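Local structure of deoxyribodipyrimidine photo-lyase (3UMV) at residues 187-192 against 316-321; 300-305 against 311-316. The protein uses the energy of light and a bound FAD to split UV-induced cyclobutane pyrimidine dimers in DNA back into two pyrimidines. One frame throughout, in Å; residues are numbered along the deposited sequence.

Both contacts hang on one long helix, 310-333, and their centres lie about 13 Å apart on the same side of the chain's centre. Interaction 2 joins that helix to the one just before it in sequence, 295-305, across a short connection; interaction 1 reaches back 124 residues to helix 185-193 and so encloses interaction 2 along the chain. Phe316 belongs to both, and the two also touch directly where Leu317 CD2 meets Ala302 CB at 4.1 Å. Helix 310-333 thus carries a surface salt bridge in interaction 1 and buried apolar packing in interaction 2, while Phe316, Glu319 and Leu320 line the FAD pocket.

Interaction 1: 187-192 against 316-321; sequences TFRGKV and FLEELV. With FAD (flavin-adenine dinucleotide), chain I.
Arg189 and Glu318 meet in a two-pronged salt bridge between helices 185-193 and 310-333. From CB outward, with CG anti to the backbone N (chi1 -174°), the arginine chain runs extended as far as CD, which passes 3.9 Å from Glu318 OE2. A bend at chi3 then turns the guanidinium side-on to the acid. NE bonds to Glu318 OE2 at 2.9 Å, on the syn side of the carboxylate, and NH1 bonds to Glu318 OE1 at 2.7 Å, almost straight at 177°. OE1 lies in the guanidinium plane, but NH1 comes to it from above the carboxylate plane; the two flat groups are turned 53° apart, so the grip is twisted. Each carboxylate oxygen takes one N-H, which limits rotation of the acid. One residue before the arginine, Phe188 packs on Leu326 and Asn329, further along helix 310-333. One residue on from the acid, the helix turns to the cofactor: Glu319 CB lies 3.6 Å from FAD C8A, and Leu320 CA 3.4 Å from FAD O4B. Phe316 CE2 approaches FAD C5B. This is an interhelical salt bridge on a helix that lines the FAD-binding pocket of a class II photolyase.

Interaction 2: 300-305 against 311-316; sequences LEAKKC and KSVDAF
Val313 and Ala302 sit at the middle of an antiparallel helix hairpin, in which helices 295-305 and 310-333 follow one another through a short turn. The two short segments run at 164° with their axes 9.7 Å apart, and the small alanine leaves a shallow hollow that the opposite helix fills. The valine is the main bump. Its CG1, anti to the backbone N (chi1 165°), reaches Ala302 CB at 4.1 Å and lies still nearer Ala302 O. The other branch, CG2, points to the end of the first segment and meets Cys305, 4.0 Å from its O and a little farther, 4.4 Å, from SG. The forked side chain thus spans one helical turn, from Ala302 to Cys305. Cut back to an alanine, Val313 would lose both branches, which is likely to leave a gap beside Cys305 SG and take the CG1 contact away from Ala302 CB. Ala302 CB also meets Phe316, one turn further along, which packs on Phe260 and Leu284 as well. Outside this buried seam, Lys304 NZ binds Glu301 OE2 at 2.9 Å, and Asp314 pairs with Arg306 in the connection. Phe316 offers the methyl group of Ala302 its ring edge, with CD1 4.0 Å from CB.

Interaction 1: 187-192 against 316-321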
ATOM      1  N   THR A 187      -0.566  -4.696  21.187  1.00 22.44           N
ATOM      2  CA  THR A 187      -1.764  -5.518  21.340  1.00 20.70           C
ATOM      3  C   THR A 187      -2.055  -6.317  20.073  1.00 21.81           C
ATOM      4  O   THR A 187      -2.531  -7.444  20.132  1.00 22.63           O
ATOM      5  CB  THR A 187      -2.997  -4.681  21.772  1.00 26.12           C
ATOM      6  OG1 THR A 187      -3.399  -3.812  20.711  1.00 26.15           O
ATOM      7  CG2 THR A 187      -2.667  -3.843  23.008  1.00 27.29           C
ATOM      8  N   PHE A 188      -1.739  -5.731  18.927  1.00 15.90           N
ATOM      9  CA  PHE A 188      -1.890  -6.430  17.665  1.00 14.67           C
ATOM     10  C   PHE A 188      -0.888  -7.592  17.562  1.00 16.70           C
ATOM     11  O   PHE A 188      -1.249  -8.705  17.174  1.00 18.82           O
ATOM     12  CB  PHE A 188      -1.714  -5.458  16.501  1.00 16.54           C
ATOM     13  CG  PHE A 188      -2.003  -6.070  15.170  1.00 16.69           C
ATOM     14  CD1 PHE A 188      -3.303  -6.360  14.803  1.00 15.96           C
ATOM     15  CD2 PHE A 188      -0.975  -6.365  14.285  1.00 17.59           C
ATOM     16  CE1 PHE A 188      -3.584  -6.930  13.571  1.00 14.97           C
ATOM     17  CE2 PHE A 188      -1.251  -6.929  13.054  1.00 14.37           C
ATOM     18  CZ  PHE A 188      -2.558  -7.213  12.699  1.00 16.57           C
ATOM     19  N   ARG A 189       0.364  -7.344  17.945  1.00 18.38           N
ATOM     20  CA  ARG A 189       1.387  -8.398  17.935  1.00 20.35           C
ATOM     21  C   ARG A 189       0.994  -9.580  18.820  1.00 21.90           C
ATOM     22  O   ARG A 189       1.258 -10.738  18.483  1.00 24.17           O
ATOM     23  CB  ARG A 189       2.728  -7.827  18.390  1.00 21.07           C
ATOM     24  CG  ARG A 189       3.915  -8.775  18.285  1.00 22.46           C
ATOM     25  CD  ARG A 189       5.140  -8.140  18.961  1.00 24.91           C
ATOM     26  NE  ARG A 189       5.353  -6.760  18.515  1.00 27.50           N
ATOM     27  CZ  ARG A 189       5.312  -5.694  19.310  1.00 26.26           C
ATOM     28  NH1 ARG A 189       5.521  -4.479  18.808  1.00 27.33           N
ATOM     29  NH2 ARG A 189       5.071  -5.833  20.607  1.00 32.95           N
ATOM     30  N   GLY A 190       0.363  -9.294  19.951  1.00 21.77           N
ATOM     31  CA  GLY A 190      -0.056 -10.341  20.864  1.00 24.14           C
ATOM     32  C   GLY A 190      -0.957 -11.337  20.154  1.00 24.45           C
ATOM     33  O   GLY A 190      -0.854 -12.542  20.354  1.00 27.24           O
ATOM     34  N   LYS A 191      -1.833 -10.837  19.296  1.00 26.69           N
ATOM     35  CA  LYS A 191      -2.752 -11.714  18.583  1.00 25.25           C
ATOM     36  C   LYS A 191      -2.119 -12.450  17.404  1.00 25.25           C
ATOM     37  O   LYS A 191      -2.290 -13.660  17.267  1.00 29.30           O
ATOM     38  CB  LYS A 191      -4.013 -10.952  18.162  1.00 23.99           C
ATOM     39  CG  LYS A 191      -4.853 -10.553  19.362  1.00 22.54           C
ATOM     40  CD  LYS A 191      -6.238 -10.068  18.999  1.00 22.44           C
ATOM     41  CE  LYS A 191      -6.889  -9.457  20.213  1.00 23.91           C
ATOM     42  NZ  LYS A 191      -8.176  -8.800  19.889  1.00 24.08           N
ATOM     43  N   VAL A 192      -1.372 -11.740  16.568  1.00 19.83           N
ATOM     44  CA  VAL A 192      -0.821 -12.369  15.373  1.00 22.01           C
ATOM     45  C   VAL A 192       0.351 -13.323  15.654  1.00 17.70           C
ATOM     46  O   VAL A 192       0.541 -14.301  14.938  1.00 24.10           O
ATOM     47  CB  VAL A 192      -0.462 -11.343  14.264  1.00 24.00           C
ATOM     48  CG1 VAL A 192      -1.723 -10.620  13.795  1.00 20.87           C
ATOM     49  CG2 VAL A 192       0.565 -10.335  14.749  1.00 21.38           C
ATOM     50  N   PHE A 316      13.069  -5.725  11.162  1.00 18.54           N
ATOM     51  CA  PHE A 316      12.464  -5.676   9.834  1.00 18.08           C
ATOM     52  C   PHE A 316      11.078  -6.338   9.816  1.00 16.79           C
ATOM     53  O   PHE A 316      10.106  -5.741   9.361  1.00 18.43           O
ATOM     54  CB  PHE A 316      13.391  -6.344   8.821  1.00 21.75           C
ATOM     55  CG  PHE A 316      12.843  -6.379   7.417  1.00 22.52           C
ATOM     56  CD1 PHE A 316      12.618  -7.591   6.785  1.00 21.62           C
ATOM     57  CD2 PHE A 316      12.564  -5.206   6.730  1.00 18.63           C
ATOM     58  CE1 PHE A 316      12.125  -7.641   5.488  1.00 17.47           C
ATOM     59  CE2 PHE A 316      12.073  -5.249   5.426  1.00 15.80           C
ATOM     60  CZ  PHE A 316      11.847  -6.476   4.814  1.00 17.00           C
ATOM     61  N   LEU A 317      10.998  -7.565  10.318  1.00 21.79           N
ATOM     62  CA  LEU A 317       9.734  -8.294  10.414  1.00 18.11           C
ATOM     63  C   LEU A 317       8.675  -7.549  11.245  1.00 20.61           C
ATOM     64  O   LEU A 317       7.486  -7.645  10.958  1.00 19.66           O
ATOM     65  CB  LEU A 317       9.982  -9.699  10.972  1.00 17.81           C
ATOM     66  CG  LEU A 317      10.589 -10.704   9.984  1.00 19.93           C
ATOM     67  CD1 LEU A 317      11.138 -11.945  10.714  1.00 22.38           C
ATOM     68  CD2 LEU A 317       9.570 -11.089   8.914  1.00 20.30           C
ATOM     69  N   GLU A 318       9.099  -6.830  12.282  1.00 18.73           N
ATOM     70  CA  GLU A 318       8.166  -6.028  13.080  1.00 20.42           C
ATOM     71  C   GLU A 318       7.500  -4.933  12.222  1.00 20.15           C
ATOM     72  O   GLU A 318       6.279  -4.710  12.294  1.00 18.64           O
ATOM     73  CB  GLU A 318       8.881  -5.434  14.307  1.00 25.57           C
ATOM     74  CG  GLU A 318       8.095  -4.369  15.086  1.00 26.76           C
ATOM     75  CD  GLU A 318       6.873  -4.923  15.823  1.00 28.13           C
ATOM     76  OE1 GLU A 318       5.981  -4.117  16.178  1.00 25.25           O
ATOM     77  OE2 GLU A 318       6.805  -6.151  16.050  1.00 30.67           O
ATOM     78  N   GLU A 319       8.292  -4.256  11.400  1.00 15.07           N
ATOM     79  CA  GLU A 319       7.741  -3.186  10.564  1.00 16.23           C
ATOM     80  C   GLU A 319       6.974  -3.793   9.392  1.00 16.96           C
ATOM     81  O   GLU A 319       5.853  -3.374   9.069  1.00 15.05           O
ATOM     82  CB  GLU A 319       8.855  -2.251  10.068  1.00 18.47           C
ATOM     83  CG  GLU A 319       9.801  -1.753  11.164  1.00 21.66           C
ATOM     84  CD  GLU A 319       9.119  -0.858  12.185  1.00 26.75           C
ATOM     85  OE1 GLU A 319       8.453   0.125  11.781  1.00 25.15           O
ATOM     86  OE2 GLU A 319       9.248  -1.132  13.395  1.00 31.66           O
ATOM     87  N   LEU A 320       7.558  -4.820   8.782  1.00 13.92           N
ATOM     88  CA  LEU A 320       6.985  -5.410   7.586  1.00 12.82           C
ATOM     89  C   LEU A 320       5.646  -6.118   7.828  1.00 18.61           C
ATOM     90  O   LEU A 320       4.766  -6.071   6.971  1.00 18.90           O
ATOM     91  CB  LEU A 320       7.976  -6.402   6.968  1.00 15.26           C
ATOM     92  CG  LEU A 320       7.452  -7.224   5.791  1.00 19.46           C
ATOM     93  CD1 LEU A 320       7.317  -6.340   4.577  1.00 17.33           C
ATOM     94  CD2 LEU A 320       8.403  -8.375   5.506  1.00 20.35           C
ATOM     95  N   VAL A 321       5.504  -6.795   8.969  1.00 16.04           N
ATOM     96  CA  VAL A 321       4.316  -7.596   9.246  1.00 14.14           C
ATOM     97  C   VAL A 321       3.416  -6.939  10.275  1.00 16.14           C
ATOM     98  O   VAL A 321       2.273  -6.593   9.985  1.00 20.27           O
ATOM     99  CB  VAL A 321       4.676  -9.028   9.690  1.00 17.23           C
ATOM    100  CG1 VAL A 321       3.418  -9.807  10.110  1.00 19.79           C
ATOM    101  CG2 VAL A 321       5.427  -9.746   8.568  1.00 16.51           C
TER
HETATM  102  PA  FAD I 801      11.431  -0.108   5.689  1.00 15.32           P
HETATM  103  O1A FAD I 801      11.954   0.506   6.951  1.00 20.21           O
HETATM  104  O2A FAD I 801      12.443  -0.912   4.919  1.00 16.35           O
HETATM  105  O5B FAD I 801      10.150  -0.992   6.059  1.00 16.20           O
HETATM  106  C5B FAD I 801       9.819  -2.166   5.348  1.00 20.26           C
HETATM  107  C4B FAD I 801       8.296  -2.281   5.216  1.00 15.98           C
HETATM  108  O4B FAD I 801       7.652  -2.298   6.481  1.00 14.28           O
HETATM  109  C3B FAD I 801       7.699  -1.086   4.499  1.00 17.49           C
HETATM  110  O3B FAD I 801       7.784  -1.225   3.101  1.00 17.24           O
HETATM  111  C2B FAD I 801       6.276  -1.144   4.972  1.00 14.42           C
HETATM  112  O2B FAD I 801       5.594  -2.183   4.295  1.00 18.60           O
HETATM  113  C1B FAD I 801       6.441  -1.579   6.406  1.00 15.20           C
HETATM  114  N9A FAD I 801       6.474  -0.417   7.309  1.00 14.24           N
HETATM  115  C8A FAD I 801       7.573   0.257   7.771  1.00 16.30           C
HETATM  116  N7A FAD I 801       7.136   1.248   8.582  1.00 13.66           N
HETATM  117  C5A FAD I 801       5.775   1.221   8.627  1.00 13.15           C
HETATM  118  C6A FAD I 801       4.800   1.980   9.286  1.00 14.39           C
HETATM  119  N6A FAD I 801       5.117   2.934  10.160  1.00 18.62           N
HETATM  120  N1A FAD I 801       3.467   1.677   9.119  1.00 14.33           N
HETATM  121  C2A FAD I 801       3.097   0.623   8.315  1.00 16.42           C
HETATM  122  N3A FAD I 801       4.056  -0.121   7.665  1.00 15.00           N
HETATM  123  C4A FAD I 801       5.366   0.168   7.832  1.00 14.60           C
HETATM  124  N1  FAD I 801       3.882   3.807   4.331  1.00  9.88           N
HETATM  125  C2  FAD I 801       3.399   3.464   3.102  1.00 14.62           C
HETATM  126  O2  FAD I 801       3.586   2.310   2.718  1.00 15.69           O
HETATM  127  N3  FAD I 801       2.702   4.385   2.338  1.00 11.32           N
HETATM  128  C4  FAD I 801       2.501   5.673   2.801  1.00 13.20           C
HETATM  129  O4  FAD I 801       1.884   6.493   2.113  1.00 14.63           O
HETATM  130  C4X FAD I 801       2.987   6.008   4.058  1.00 15.67           C
HETATM  131  N5  FAD I 801       2.831   7.276   4.570  1.00 16.42           N
HETATM  132  C5X FAD I 801       3.304   7.585   5.830  1.00 13.22           C
HETATM  133  C6  FAD I 801       3.111   8.870   6.355  1.00 10.28           C
HETATM  134  C7  FAD I 801       3.593   9.188   7.628  1.00 10.31           C
HETATM  135  C7M FAD I 801       3.360  10.572   8.175  1.00  9.76           C
HETATM  136  C8  FAD I 801       4.275   8.215   8.364  1.00 11.96           C
HETATM  137  C8M FAD I 801       4.818   8.497   9.733  1.00 12.83           C
HETATM  138  C9  FAD I 801       4.470   6.953   7.829  1.00  9.70           C
HETATM  139  C9A FAD I 801       3.985   6.638   6.572  1.00 11.51           C
HETATM  140  N10 FAD I 801       4.188   5.378   6.047  1.00 10.48           N
HETATM  141  C10 FAD I 801       3.679   5.079   4.806  1.00  9.86           C
HETATM  142  C1' FAD I 801       4.934   4.296   6.815  1.00 12.56           C
HETATM  143  C2' FAD I 801       6.471   4.264   6.544  1.00 12.97           C
HETATM  144  O2' FAD I 801       7.113   5.542   6.634  1.00 14.04           O
HETATM  145  C3' FAD I 801       6.855   3.645   5.187  1.00 12.98           C
HETATM  146  O3' FAD I 801       6.205   2.409   5.044  1.00 13.37           O
HETATM  147  C4' FAD I 801       8.360   3.418   5.028  1.00 15.73           C
HETATM  148  O4' FAD I 801       9.045   4.649   5.161  1.00 18.20           O
HETATM  149  C5' FAD I 801       8.603   2.787   3.658  1.00 13.94           C
HETATM  150  O5' FAD I 801       9.950   2.754   3.252  1.00 11.85           O
HETATM  151  P   FAD I 801      10.716   1.345   3.192  1.00 13.52           P
HETATM  152  O1P FAD I 801       9.913   0.329   2.404  1.00 15.62           O
HETATM  153  O2P FAD I 801      12.099   1.556   2.633  1.00 14.02           O
HETATM  154  O3P FAD I 801      10.767   1.070   4.781  1.00 15.16           O

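Interaction 2: 300-305 against 311-316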
ATOM      1  N   LEU A 300       9.012 -14.473   4.431  1.00 15.55           N
ATOM      2  CA  LEU A 300       9.614 -15.802   4.294  1.00 16.87           C
ATOM      3  C   LEU A 300      11.113 -15.721   4.041  1.00 17.47           C
ATOM      4  O   LEU A 300      11.894 -16.496   4.597  1.00 20.78           O
ATOM      5  CB  LEU A 300       8.968 -16.571   3.142  1.00 21.55           C
ATOM      6  CG  LEU A 300       7.540 -17.034   3.368  1.00 19.64           C
ATOM      7  CD1 LEU A 300       6.887 -17.383   2.039  1.00 18.34           C
ATOM      8  CD2 LEU A 300       7.486 -18.203   4.343  1.00 19.92           C
ATOM      9  N   GLU A 301      11.505 -14.804   3.174  1.00 17.30           N
ATOM     10  CA  GLU A 301      12.911 -14.661   2.833  1.00 16.48           C
ATOM     11  C   GLU A 301      13.682 -14.092   4.006  1.00 21.75           C
ATOM     12  O   GLU A 301      14.854 -14.424   4.205  1.00 24.29           O
ATOM     13  CB  GLU A 301      13.075 -13.797   1.582  1.00 19.41           C
ATOM     14  CG  GLU A 301      12.429 -14.402   0.343  1.00 26.11           C
ATOM     15  CD  GLU A 301      13.053 -15.733  -0.026  1.00 26.91           C
ATOM     16  OE1 GLU A 301      14.231 -15.945   0.340  1.00 27.27           O
ATOM     17  OE2 GLU A 301      12.378 -16.566  -0.669  1.00 26.24           O
ATOM     18  N   ALA A 302      13.040 -13.223   4.782  1.00 17.67           N
ATOM     19  CA  ALA A 302      13.685 -12.706   5.983  1.00 20.54           C
ATOM     20  C   ALA A 302      13.908 -13.845   6.979  1.00 22.67           C
ATOM     21  O   ALA A 302      14.944 -13.919   7.621  1.00 19.69           O
ATOM     22  CB  ALA A 302      12.859 -11.592   6.605  1.00 23.90           C
ATOM     23  N   LYS A 303      12.937 -14.744   7.093  1.00 22.29           N
ATOM     24  CA  LYS A 303      13.102 -15.866   8.007  1.00 21.69           C
ATOM     25  C   LYS A 303      14.318 -16.704   7.610  1.00 20.06           C
ATOM     26  O   LYS A 303      15.054 -17.183   8.462  1.00 24.35           O
ATOM     27  CB  LYS A 303      11.841 -16.725   8.054  1.00 23.72           C
ATOM     28  CG  LYS A 303      10.700 -16.084   8.819  1.00 35.82           C
ATOM     29  CD  LYS A 303      10.004 -17.083   9.728  1.00 47.35           C
ATOM     30  CE  LYS A 303      10.827 -17.352  10.975  1.00 54.32           C
ATOM     31  NZ  LYS A 303      10.073 -18.180  11.954  1.00 58.80           N
ATOM     32  N   LYS A 304      14.522 -16.868   6.309  1.00 21.23           N
ATOM     33  CA  LYS A 304      15.636 -17.675   5.815  1.00 23.20           C
ATOM     34  C   LYS A 304      16.990 -17.053   6.094  1.00 26.74           C
ATOM     35  O   LYS A 304      18.015 -17.738   6.009  1.00 29.29           O
ATOM     36  CB  LYS A 304      15.485 -17.973   4.322  1.00 23.21           C
ATOM     37  CG  LYS A 304      14.450 -19.040   4.046  1.00 25.17           C
ATOM     38  CD  LYS A 304      13.693 -18.782   2.762  1.00 31.16           C
ATOM     39  CE  LYS A 304      14.522 -19.126   1.548  1.00 34.74           C
ATOM     40  NZ  LYS A 304      13.687 -18.973   0.326  1.00 33.98           N
ATOM     41  N   CYS A 305      17.021 -15.768   6.433  1.00 22.94           N
ATOM     42  CA  CYS A 305      18.314 -15.178   6.777  1.00 25.06           C
ATOM     43  C   CYS A 305      18.390 -14.613   8.202  1.00 23.67           C
ATOM     44  O   CYS A 305      19.356 -13.948   8.567  1.00 24.54           O
ATOM     45  CB  CYS A 305      18.776 -14.175   5.716  1.00 30.71           C
ATOM     46  SG  CYS A 305      17.715 -12.787   5.497  1.00 33.52           S
ATOM     47  N   LYS A 311      18.910  -9.605  15.251  1.00 31.16           N
ATOM     48  CA  LYS A 311      18.282  -8.361  15.704  1.00 33.86           C
ATOM     49  C   LYS A 311      17.689  -7.518  14.568  1.00 31.40           C
ATOM     50  O   LYS A 311      16.588  -6.965  14.700  1.00 27.80           O
ATOM     51  CB  LYS A 311      19.259  -7.531  16.539  1.00 43.50           C
ATOM     52  CG  LYS A 311      18.918  -7.510  18.020  1.00 51.36           C
ATOM     53  CD  LYS A 311      18.841  -8.918  18.587  1.00 59.00           C
ATOM     54  CE  LYS A 311      17.574  -9.126  19.418  1.00 63.29           C
ATOM     55  NZ  LYS A 311      16.324  -9.089  18.596  1.00 63.21           N
ATOM     56  N   SER A 312      18.411  -7.414  13.459  1.00 27.31           N
ATOM     57  CA  SER A 312      17.948  -6.602  12.342  1.00 27.88           C
ATOM     58  C   SER A 312      16.762  -7.261  11.646  1.00 23.49           C
ATOM     59  O   SER A 312      15.787  -6.600  11.291  1.00 26.50           O
ATOM     60  CB  SER A 312      19.073  -6.369  11.336  1.00 36.17           C
ATOM     61  OG  SER A 312      20.094  -5.571  11.907  1.00 38.28           O
ATOM     62  N   VAL A 313      16.847  -8.571  11.459  1.00 25.93           N
ATOM     63  CA  VAL A 313      15.739  -9.276  10.836  1.00 23.51           C
ATOM     64  C   VAL A 313      14.477  -9.191  11.692  1.00 22.09           C
ATOM     65  O   VAL A 313      13.397  -8.947  11.169  1.00 21.71           O
ATOM     66  CB  VAL A 313      16.089 -10.736  10.519  1.00 25.78           C
ATOM     67  CG1 VAL A 313      14.818 -11.526  10.216  1.00 23.49           C
ATOM     68  CG2 VAL A 313      17.056 -10.788   9.346  1.00 23.28           C
ATOM     69  N   ASP A 314      14.613  -9.389  13.002  1.00 24.16           N
ATOM     70  CA  ASP A 314      13.478  -9.225  13.908  1.00 26.43           C
ATOM     71  C   ASP A 314      12.833  -7.836  13.770  1.00 24.05           C
ATOM     72  O   ASP A 314      11.609  -7.708  13.735  1.00 22.65           O
ATOM     73  CB  ASP A 314      13.896  -9.484  15.359  1.00 29.03           C
ATOM     74  CG  ASP A 314      14.134 -10.966  15.647  1.00 33.75           C
ATOM     75  OD1 ASP A 314      14.386 -11.319  16.824  1.00 31.95           O
ATOM     76  OD2 ASP A 314      14.052 -11.774  14.700  1.00 31.23           O
ATOM     77  N   ALA A 315      13.665  -6.802  13.683  1.00 19.87           N
ATOM     78  CA  ALA A 315      13.176  -5.436  13.572  1.00 20.16           C
ATOM     79  C   ALA A 315      12.481  -5.200  12.229  1.00 20.61           C
ATOM     80  O   ALA A 315      11.434  -4.560  12.165  1.00 20.96           O
ATOM     81  CB  ALA A 315      14.323  -4.459  13.769  1.00 22.33           C
ATOM     82  N   PHE A 316      13.069  -5.725  11.162  1.00 18.54           N
ATOM     83  CA  PHE A 316      12.464  -5.676   9.834  1.00 18.08           C
ATOM     84  C   PHE A 316      11.078  -6.338   9.816  1.00 16.79           C
ATOM     85  O   PHE A 316      10.106  -5.741   9.361  1.00 18.43           O
ATOM     86  CB  PHE A 316      13.391  -6.344   8.821  1.00 21.75           C
ATOM     87  CG  PHE A 316      12.843  -6.379   7.417  1.00 22.52           C
ATOM     88  CD1 PHE A 316      12.618  -7.591   6.785  1.00 21.62           C
ATOM     89  CD2 PHE A 316      12.564  -5.206   6.730  1.00 18.63           C
ATOM     90  CE1 PHE A 316      12.125  -7.641   5.488  1.00 17.47           C
ATOM     91  CE2 PHE A 316      12.073  -5.249   5.426  1.00 15.80           C
ATOM     92  CZ  PHE A 316      11.847  -6.476   4.814  1.00 17.00           C
TER